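Local structure of 4-amino-4-deoxy-L-arabinose transferase or related glycosyltransferases of PMT family (Cupriavidus metallidurans, 5EZM) at residues A[532-544]-A[556-570]. The protein probably transfers 4-amino-4-deoxy-L-arabinose from a polyprenyl-phosphate carrier to lipid A, as a zinc-binding membrane glycosyltransferase of the GT-C fold. Sequence-based numbering, arbitrary orientation.
Sequences WKNGQPAMAVMSP and MYVVARDWRRVVVAN
The side chain of N570, just past strand 566-569, bonds to three backbone positions around the turn that leads from helix 525-534 into strand 539-542. N570 ND2 gives one hydrogen to W532 O (3.0 Å). The other goes from N570 ND2 to Q536 O (3.1 Å), and both acceptors lie close to the amide plane. N570 OD1 takes the N-H of A538, with A538 N 2.9 Å away and above the plane of the N570 side-chain carbonyl. With both amide hydrogens and OD1 engaged, the amide can hardly turn. CG of N570 stands between the backbone N and the carbonyl carbon (chi1 60°), which directs the amide into the turn; N570 CB lies over the six-membered ring of W532, a CH-pi contact 3.5 Å from its centroid. Cutting N570 back to an alanine removes the whole amide and would probably leave W532 O, Q536 O and A538 N without their mate, so that the turn could shift against the strand end. The indole of W532, swung out with CG anti to the backbone N (chi1 -177°), also reaches V568 CG2 with its CH2 atom (3.6 Å) and M556 CB with CZ2.

Beyond the turn, strands 539-542 and 566-569 run antiparallel, the N-to-C directions of their axes 158° apart; A540 with V568 and M542 with V566 are the hydrogen-bonded pairs. A540, M542, V566 and V568 share one face, where M542, bent at chi3, brings CE to V568 CG2 (3.8 Å). On the other, V541 CG2 meets V567 CG2 at 3.9 Å. V559 and A560 both face V567, a classic beta bulge, their backbone N atoms sharing V567 O.

In the mixed sheet of the C-terminal domain, strand 539-542 lies between parallel strand 483-486 and strand 566-569, with 557-561 outermost on that side; helix 470-474 packs on M539 and V567, and helix 544-550 on M542 and M556.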
ATOM      1  N   TRP A 532      -6.100  28.884  24.654  1.00 74.77           N
ATOM      2  CA  TRP A 532      -4.796  29.337  24.189  1.00 74.01           C
ATOM      3  C   TRP A 532      -4.298  30.525  24.999  1.00 79.55           C
ATOM      4  O   TRP A 532      -3.098  30.629  25.275  1.00 83.90           O
ATOM      5  CB  TRP A 532      -4.887  29.694  22.707  1.00 72.73           C
ATOM      6  CG  TRP A 532      -3.602  30.113  22.071  1.00 73.18           C
ATOM      7  CD1 TRP A 532      -3.202  31.387  21.792  1.00 73.34           C
ATOM      8  CD2 TRP A 532      -2.555  29.252  21.607  1.00 71.21           C
ATOM      9  NE1 TRP A 532      -1.968  31.373  21.191  1.00 71.64           N
ATOM     10  CE2 TRP A 532      -1.551  30.074  21.062  1.00 69.33           C
ATOM     11  CE3 TRP A 532      -2.368  27.867  21.602  1.00 71.24           C
ATOM     12  CZ2 TRP A 532      -0.380  29.559  20.520  1.00 68.05           C
ATOM     13  CZ3 TRP A 532      -1.202  27.357  21.062  1.00 69.90           C
ATOM     14  CH2 TRP A 532      -0.222  28.202  20.532  1.00 68.03           C
ATOM     15  N   LYS A 533      -5.202  31.423  25.387  1.00 80.58           N
ATOM     16  CA  LYS A 533      -4.823  32.610  26.139  1.00 85.14           C
ATOM     17  C   LYS A 533      -4.884  32.413  27.645  1.00 89.02           C
ATOM     18  O   LYS A 533      -4.234  33.169  28.378  1.00 92.90           O
ATOM     19  CB  LYS A 533      -5.718  33.792  25.749  1.00 88.57           C
ATOM     20  CG  LYS A 533      -5.473  34.307  24.341  1.00 88.04           C
ATOM     21  CD  LYS A 533      -6.262  35.576  24.064  1.00 90.71           C
ATOM     22  CE  LYS A 533      -7.754  35.303  24.042  1.00 92.34           C
ATOM     23  NZ  LYS A 533      -8.523  36.525  23.675  1.00 97.20           N
ATOM     24  N   ASN A 534      -5.638  31.424  28.130  1.00 88.36           N
ATOM     25  CA  ASN A 534      -5.798  31.229  29.562  1.00 91.66           C
ATOM     26  C   ASN A 534      -5.399  29.847  30.055  1.00 89.60           C
ATOM     27  O   ASN A 534      -5.211  29.678  31.264  1.00 92.74           O
ATOM     28  CB  ASN A 534      -7.252  31.502  29.982  1.00 96.43           C
ATOM     29  CG  ASN A 534      -7.676  32.935  29.714  1.00100.99           C
ATOM     30  OD1 ASN A 534      -8.172  33.254  28.632  1.00100.94           O
ATOM     31  ND2 ASN A 534      -7.484  33.809  30.700  1.00104.51           N
ATOM     32  N   GLY A 535      -5.262  28.866  29.172  1.00 85.63           N
ATOM     33  CA  GLY A 535      -4.919  27.519  29.577  1.00 84.84           C
ATOM     34  C   GLY A 535      -3.435  27.354  29.829  1.00 86.74           C
ATOM     35  O   GLY A 535      -2.694  28.316  30.045  1.00 90.12           O
ATOM     36  N   GLN A 536      -3.001  26.097  29.805  1.00 85.49           N
ATOM     37  CA  GLN A 536      -1.606  25.774  30.037  1.00 85.34           C
ATOM     38  C   GLN A 536      -0.767  26.146  28.818  1.00 82.14           C
ATOM     39  O   GLN A 536      -1.293  26.299  27.714  1.00 79.77           O
ATOM     40  CB  GLN A 536      -1.456  24.287  30.347  1.00 84.63           C
ATOM     41  CG  GLN A 536      -1.944  23.365  29.244  1.00 81.76           C
ATOM     42  CD  GLN A 536      -1.706  21.905  29.570  1.00 84.37           C
ATOM     43  OE1 GLN A 536      -0.742  21.560  30.256  1.00 85.78           O
ATOM     44  NE2 GLN A 536      -2.590  21.037  29.090  1.00 84.55           N
ATOM     45  N   PRO A 537       0.544  26.312  28.996  1.00 82.54           N
ATOM     46  CA  PRO A 537       1.414  26.535  27.836  1.00 80.07           C
ATOM     47  C   PRO A 537       1.381  25.335  26.904  1.00 79.56           C
ATOM     48  O   PRO A 537       1.531  24.188  27.333  1.00 80.85           O
ATOM     49  CB  PRO A 537       2.800  26.735  28.462  1.00 81.00           C
ATOM     50  CG  PRO A 537       2.705  26.100  29.807  1.00 84.82           C
ATOM     51  CD  PRO A 537       1.300  26.354  30.258  1.00 86.26           C
ATOM     52  N   ALA A 538       1.172  25.607  25.620  1.00 77.17           N
ATOM     53  CA  ALA A 538       1.055  24.543  24.636  1.00 74.21           C
ATOM     54  C   ALA A 538       1.530  25.053  23.283  1.00 72.66           C
ATOM     55  O   ALA A 538       1.848  26.233  23.112  1.00 76.24           O
ATOM     56  CB  ALA A 538      -0.383  24.024  24.549  1.00 71.79           C
ATOM     57  N   MET A 539       1.588  24.136  22.324  1.00 66.34           N
ATOM     58  CA  MET A 539       1.904  24.445  20.941  1.00 62.25           C
ATOM     59  C   MET A 539       0.700  24.113  20.072  1.00 60.61           C
ATOM     60  O   MET A 539      -0.262  23.484  20.518  1.00 59.57           O
ATOM     61  CB  MET A 539       3.136  23.669  20.458  1.00 59.82           C
ATOM     62  CG  MET A 539       4.431  24.085  21.117  1.00 60.92           C
ATOM     63  SD  MET A 539       5.856  23.269  20.378  1.00 60.12           S
ATOM     64  CE  MET A 539       7.175  23.909  21.406  1.00 62.83           C
ATOM     65  N   ALA A 540       0.767  24.540  18.814  1.00 60.83           N
ATOM     66  CA  ALA A 540      -0.306  24.282  17.867  1.00 57.22           C
ATOM     67  C   ALA A 540       0.271  24.193  16.464  1.00 55.67           C
ATOM     68  O   ALA A 540       1.228  24.899  16.130  1.00 58.19           O
ATOM     69  CB  ALA A 540      -1.383  25.369  17.928  1.00 58.30           C
ATOM     70  N   VAL A 541      -0.315  23.313  15.654  1.00 53.77           N
ATOM     71  CA  VAL A 541       0.030  23.155  14.246  1.00 54.76           C
ATOM     72  C   VAL A 541      -1.164  23.615  13.425  1.00 58.74           C
ATOM     73  O   VAL A 541      -2.304  23.228  13.709  1.00 61.04           O
ATOM     74  CB  VAL A 541       0.395  21.699  13.909  1.00 54.03           C
ATOM     75  CG1 VAL A 541       0.767  21.570  12.441  1.00 54.08           C
ATOM     76  CG2 VAL A 541       1.531  21.216  14.787  1.00 55.91           C
ATOM     77  N   MET A 542      -0.910  24.443  12.415  1.00 60.87           N
ATOM     78  CA  MET A 542      -1.991  24.935  11.571  1.00 63.26           C
ATOM     79  C   MET A 542      -1.448  25.191  10.176  1.00 64.51           C
ATOM     80  O   MET A 542      -0.243  25.130   9.939  1.00 63.46           O
ATOM     81  CB  MET A 542      -2.617  26.203  12.157  1.00 65.10           C
ATOM     82  CG  MET A 542      -1.659  27.380  12.229  1.00 66.05           C
ATOM     83  SD  MET A 542      -2.211  28.641  13.392  1.00 67.38           S
ATOM     84  CE  MET A 542      -2.132  27.732  14.932  1.00 65.47           C
ATOM     85  N   SER A 543      -2.351  25.458   9.243  1.00 66.09           N
ATOM     86  CA  SER A 543      -1.928  25.879   7.920  1.00 66.57           C
ATOM     87  C   SER A 543      -1.565  27.361   7.951  1.00 70.01           C
ATOM     88  O   SER A 543      -1.943  28.080   8.880  1.00 72.84           O
ATOM     89  CB  SER A 543      -3.033  25.612   6.903  1.00 69.44           C
ATOM     90  OG  SER A 543      -4.210  26.330   7.218  1.00 73.71           O
ATOM     91  N   PRO A 544      -0.798  27.839   6.967  1.00 71.10           N
ATOM     92  CA  PRO A 544      -0.492  29.279   6.940  1.00 73.43           C
ATOM     93  C   PRO A 544      -1.734  30.151   6.869  1.00 76.32           C
ATOM     94  O   PRO A 544      -1.814  31.166   7.574  1.00 76.12           O
ATOM     95  CB  PRO A 544       0.385  29.423   5.689  1.00 75.50           C
ATOM     96  CG  PRO A 544       1.004  28.084   5.516  1.00 74.03           C
ATOM     97  CD  PRO A 544      -0.038  27.096   5.948  1.00 71.61           C
ATOM     98  N   MET A 556       0.448  34.773  18.746  1.00 75.72           N
ATOM     99  CA  MET A 556       1.122  33.490  18.843  1.00 74.50           C
ATOM    100  C   MET A 556       2.546  33.633  18.333  1.00 75.12           C
ATOM    101  O   MET A 556       2.798  34.355  17.364  1.00 77.45           O
ATOM    102  CB  MET A 556       0.371  32.418  18.049  1.00 71.88           C
ATOM    103  CG  MET A 556      -0.350  32.970  16.838  1.00 71.49           C
ATOM    104  SD  MET A 556      -1.527  31.818  16.111  1.00 68.30           S
ATOM    105  CE  MET A 556      -2.313  32.898  14.917  1.00 68.25           C
ATOM    106  N   TYR A 557       3.470  32.941  18.994  1.00 72.95           N
ATOM    107  CA  TYR A 557       4.889  33.019  18.682  1.00 72.22           C
ATOM    108  C   TYR A 557       5.294  31.796  17.873  1.00 67.36           C
ATOM    109  O   TYR A 557       5.041  30.658  18.287  1.00 65.70           O
ATOM    110  CB  TYR A 557       5.708  33.130  19.968  1.00 76.93           C
ATOM    111  CG  TYR A 557       5.260  34.289  20.833  1.00 82.18           C
ATOM    112  CD1 TYR A 557       5.846  35.543  20.708  1.00 85.63           C
ATOM    113  CD2 TYR A 557       4.231  34.136  21.755  1.00 82.06           C
ATOM    114  CE1 TYR A 557       5.428  36.605  21.485  1.00 88.95           C
ATOM    115  CE2 TYR A 557       3.807  35.193  22.534  1.00 84.69           C
ATOM    116  CZ  TYR A 557       4.408  36.423  22.396  1.00 89.03           C
ATOM    117  OH  TYR A 557       3.986  37.477  23.174  1.00 94.26           O
ATOM    118  N   VAL A 558       5.911  32.032  16.719  1.00 65.16           N
ATOM    119  CA  VAL A 558       6.163  30.974  15.746  1.00 64.77           C
ATOM    120  C   VAL A 558       7.334  30.116  16.212  1.00 65.57           C
ATOM    121  O   VAL A 558       8.443  30.620  16.424  1.00 68.51           O
ATOM    122  CB  VAL A 558       6.436  31.561  14.356  1.00 66.11           C
ATOM    123  CG1 VAL A 558       6.545  30.451  13.335  1.00 62.85           C
ATOM    124  CG2 VAL A 558       5.348  32.557  13.974  1.00 67.56           C
ATOM    125  N   VAL A 559       7.096  28.816  16.358  1.00 62.73           N
ATOM    126  CA  VAL A 559       8.162  27.885  16.710  1.00 61.63           C
ATOM    127  C   VAL A 559       8.881  27.379  15.470  1.00 60.00           C
ATOM    128  O   VAL A 559      10.113  27.384  15.408  1.00 60.98           O
ATOM    129  CB  VAL A 559       7.603  26.713  17.546  1.00 60.68           C
ATOM    130  CG1 VAL A 559       8.739  25.814  18.014  1.00 62.07           C
ATOM    131  CG2 VAL A 559       6.804  27.232  18.727  1.00 61.25           C
ATOM    132  N   ALA A 560       8.136  26.934  14.460  1.00 59.46           N
ATOM    133  CA  ALA A 560       8.772  26.443  13.243  1.00 59.93           C
ATOM    134  C   ALA A 560       7.808  26.587  12.076  1.00 57.74           C
ATOM    135  O   ALA A 560       6.592  26.664  12.258  1.00 55.86           O
ATOM    136  CB  ALA A 560       9.227  24.987  13.393  1.00 58.20           C
ATOM    137  N   ARG A 561       8.371  26.628  10.870  1.00 59.59           N
ATOM    138  CA  ARG A 561       7.583  26.706   9.648  1.00 62.25           C
ATOM    139  C   ARG A 561       8.202  25.818   8.583  1.00 66.35           C
ATOM    140  O   ARG A 561       9.415  25.601   8.558  1.00 69.60           O
ATOM    141  CB  ARG A 561       7.497  28.134   9.090  1.00 66.51           C
ATOM    142  CG  ARG A 561       7.149  29.203  10.098  1.00 68.00           C
ATOM    143  CD  ARG A 561       7.101  30.584   9.452  1.00 71.27           C
ATOM    144  NE  ARG A 561       8.289  30.887   8.653  1.00 72.85           N
ATOM    145  CZ  ARG A 561       9.423  31.374   9.148  1.00 73.94           C
ATOM    146  NH1 ARG A 561       9.540  31.607  10.447  1.00 75.27           N
ATOM    147  NH2 ARG A 561      10.447  31.622   8.343  1.00 75.71           N
ATOM    148  N   ASP A 562       7.349  25.302   7.706  1.00 68.44           N
ATOM    149  CA  ASP A 562       7.776  24.788   6.410  1.00 71.37           C
ATOM    150  C   ASP A 562       6.721  25.226   5.399  1.00 73.99           C
ATOM    151  O   ASP A 562       5.961  26.173   5.633  1.00 76.87           O
ATOM    152  CB  ASP A 562       8.022  23.271   6.458  1.00 72.00           C
ATOM    153  CG  ASP A 562       6.816  22.494   6.936  1.00 71.96           C
ATOM    154  OD1 ASP A 562       5.693  22.793   6.479  1.00 73.28           O
ATOM    155  OD2 ASP A 562       6.993  21.577   7.765  1.00 70.55           O
ATOM    156  N   TRP A 563       6.647  24.536   4.263  1.00 74.37           N
ATOM    157  CA  TRP A 563       5.748  24.974   3.204  1.00 73.64           C
ATOM    158  C   TRP A 563       4.289  24.620   3.467  1.00 76.14           C
ATOM    159  O   TRP A 563       3.401  25.215   2.846  1.00 77.41           O
ATOM    160  CB  TRP A 563       6.186  24.381   1.869  1.00 69.42           C
ATOM    161  CG  TRP A 563       7.476  24.928   1.373  1.00 69.25           C
ATOM    162  CD1 TRP A 563       8.654  24.252   1.231  1.00 71.26           C
ATOM    163  CD2 TRP A 563       7.729  26.271   0.950  1.00 69.80           C
ATOM    164  NE1 TRP A 563       9.624  25.092   0.738  1.00 73.61           N
ATOM    165  CE2 TRP A 563       9.083  26.338   0.559  1.00 72.75           C
ATOM    166  CE3 TRP A 563       6.942  27.423   0.858  1.00 66.92           C
ATOM    167  CZ2 TRP A 563       9.663  27.507   0.080  1.00 74.87           C
ATOM    168  CZ3 TRP A 563       7.521  28.583   0.390  1.00 69.03           C
ATOM    169  CH2 TRP A 563       8.869  28.619   0.010  1.00 74.40           C
ATOM    170  N   ARG A 564       4.016  23.677   4.368  1.00 77.35           N
ATOM    171  CA  ARG A 564       2.664  23.189   4.573  1.00 79.98           C
ATOM    172  C   ARG A 564       2.111  23.448   5.967  1.00 77.54           C
ATOM    173  O   ARG A 564       0.915  23.221   6.185  1.00 79.23           O
ATOM    174  CB  ARG A 564       2.592  21.680   4.285  1.00 84.07           C
ATOM    175  CG  ARG A 564       2.920  21.305   2.845  1.00 93.28           C
ATOM    176  CD  ARG A 564       2.725  19.814   2.583  1.00 99.98           C
ATOM    177  NE  ARG A 564       1.350  19.384   2.828  1.00105.83           N
ATOM    178  CZ  ARG A 564       0.947  18.743   3.921  1.00107.81           C
ATOM    179  NH1 ARG A 564       1.817  18.446   4.876  1.00107.17           N
ATOM    180  NH2 ARG A 564      -0.326  18.395   4.061  1.00109.35           N
ATOM    181  N   ARG A 565       2.925  23.915   6.910  1.00 72.24           N
ATOM    182  CA  ARG A 565       2.463  24.033   8.283  1.00 67.97           C
ATOM    183  C   ARG A 565       3.210  25.151   8.996  1.00 69.88           C
ATOM    184  O   ARG A 565       4.378  25.434   8.705  1.00 73.15           O
ATOM    185  CB  ARG A 565       2.632  22.704   9.042  1.00 64.39           C
ATOM    186  CG  ARG A 565       4.001  22.068   8.867  1.00 61.99           C
ATOM    187  CD  ARG A 565       4.188  20.774   9.652  1.00 56.36           C
ATOM    188  NE  ARG A 565       3.468  19.633   9.094  1.00 53.01           N
ATOM    189  CZ  ARG A 565       3.840  18.951   8.011  1.00 53.33           C
ATOM    190  NH1 ARG A 565       4.923  19.300   7.326  1.00 51.44           N
ATOM    191  NH2 ARG A 565       3.113  17.920   7.600  1.00 55.04           N
ATOM    192  N   VAL A 566       2.501  25.794   9.918  1.00 65.93           N
ATOM    193  CA  VAL A 566       3.054  26.745  10.873  1.00 63.56           C
ATOM    194  C   VAL A 566       2.843  26.157  12.261  1.00 62.44           C
ATOM    195  O   VAL A 566       1.739  25.695  12.583  1.00 65.27           O
ATOM    196  CB  VAL A 566       2.383  28.127  10.759  1.00 62.16           C
ATOM    197  CG1 VAL A 566       3.051  29.127  11.693  1.00 63.02           C
ATOM    198  CG2 VAL A 566       2.405  28.620   9.323  1.00 62.11           C
ATOM    199  N   VAL A 567       3.899  26.162  13.071  1.00 58.07           N
ATOM    200  CA  VAL A 567       3.880  25.591  14.413  1.00 57.55           C
ATOM    201  C   VAL A 567       4.214  26.698  15.398  1.00 61.33           C
ATOM    202  O   VAL A 567       5.314  27.273  15.348  1.00 64.73           O
ATOM    203  CB  VAL A 567       4.861  24.418  14.555  1.00 56.12           C
ATOM    204  CG1 VAL A 567       4.771  23.825  15.954  1.00 54.15           C
ATOM    205  CG2 VAL A 567       4.578  23.361  13.496  1.00 56.02           C
ATOM    206  N   VAL A 568       3.278  26.980  16.306  1.00 59.54           N
ATOM    207  CA  VAL A 568       3.349  28.137  17.187  1.00 58.13           C
ATOM    208  C   VAL A 568       3.225  27.686  18.638  1.00 57.63           C
ATOM    209  O   VAL A 568       2.885  26.539  18.935  1.00 55.28           O
ATOM    210  CB  VAL A 568       2.258  29.174  16.857  1.00 56.48           C
ATOM    211  CG1 VAL A 568       2.370  29.620  15.407  1.00 58.30           C
ATOM    212  CG2 VAL A 568       0.884  28.589  17.128  1.00 52.90           C
ATOM    213  N   ALA A 569       3.509  28.621  19.545  1.00 60.41           N
ATOM    214  CA  ALA A 569       3.319  28.433  20.977  1.00 61.64           C
ATOM    215  C   ALA A 569       2.618  29.658  21.553  1.00 62.17           C
ATOM    216  O   ALA A 569       2.617  30.736  20.952  1.00 59.87           O
ATOM    217  CB  ALA A 569       4.649  28.195  21.701  1.00 62.51           C
ATOM    218  N   ASN A 570       1.999  29.481  22.721  1.00 65.58           N
ATOM    219  CA  ASN A 570       1.269  30.563  23.373  1.00 70.96           C
ATOM    220  C   ASN A 570       2.085  31.275  24.441  1.00 73.03           C
ATOM    221  O   ASN A 570       1.568  32.192  25.086  1.00 74.56           O
ATOM    222  CB  ASN A 570      -0.042  30.046  23.984  1.00 71.79           C
ATOM    223  CG  ASN A 570       0.174  28.970  25.025  1.00 71.01           C
ATOM    224  OD1 ASN A 570       1.268  28.418  25.156  1.00 71.51           O
ATOM    225  ND2 ASN A 570      -0.884  28.652  25.765  1.00 69.55           N
TER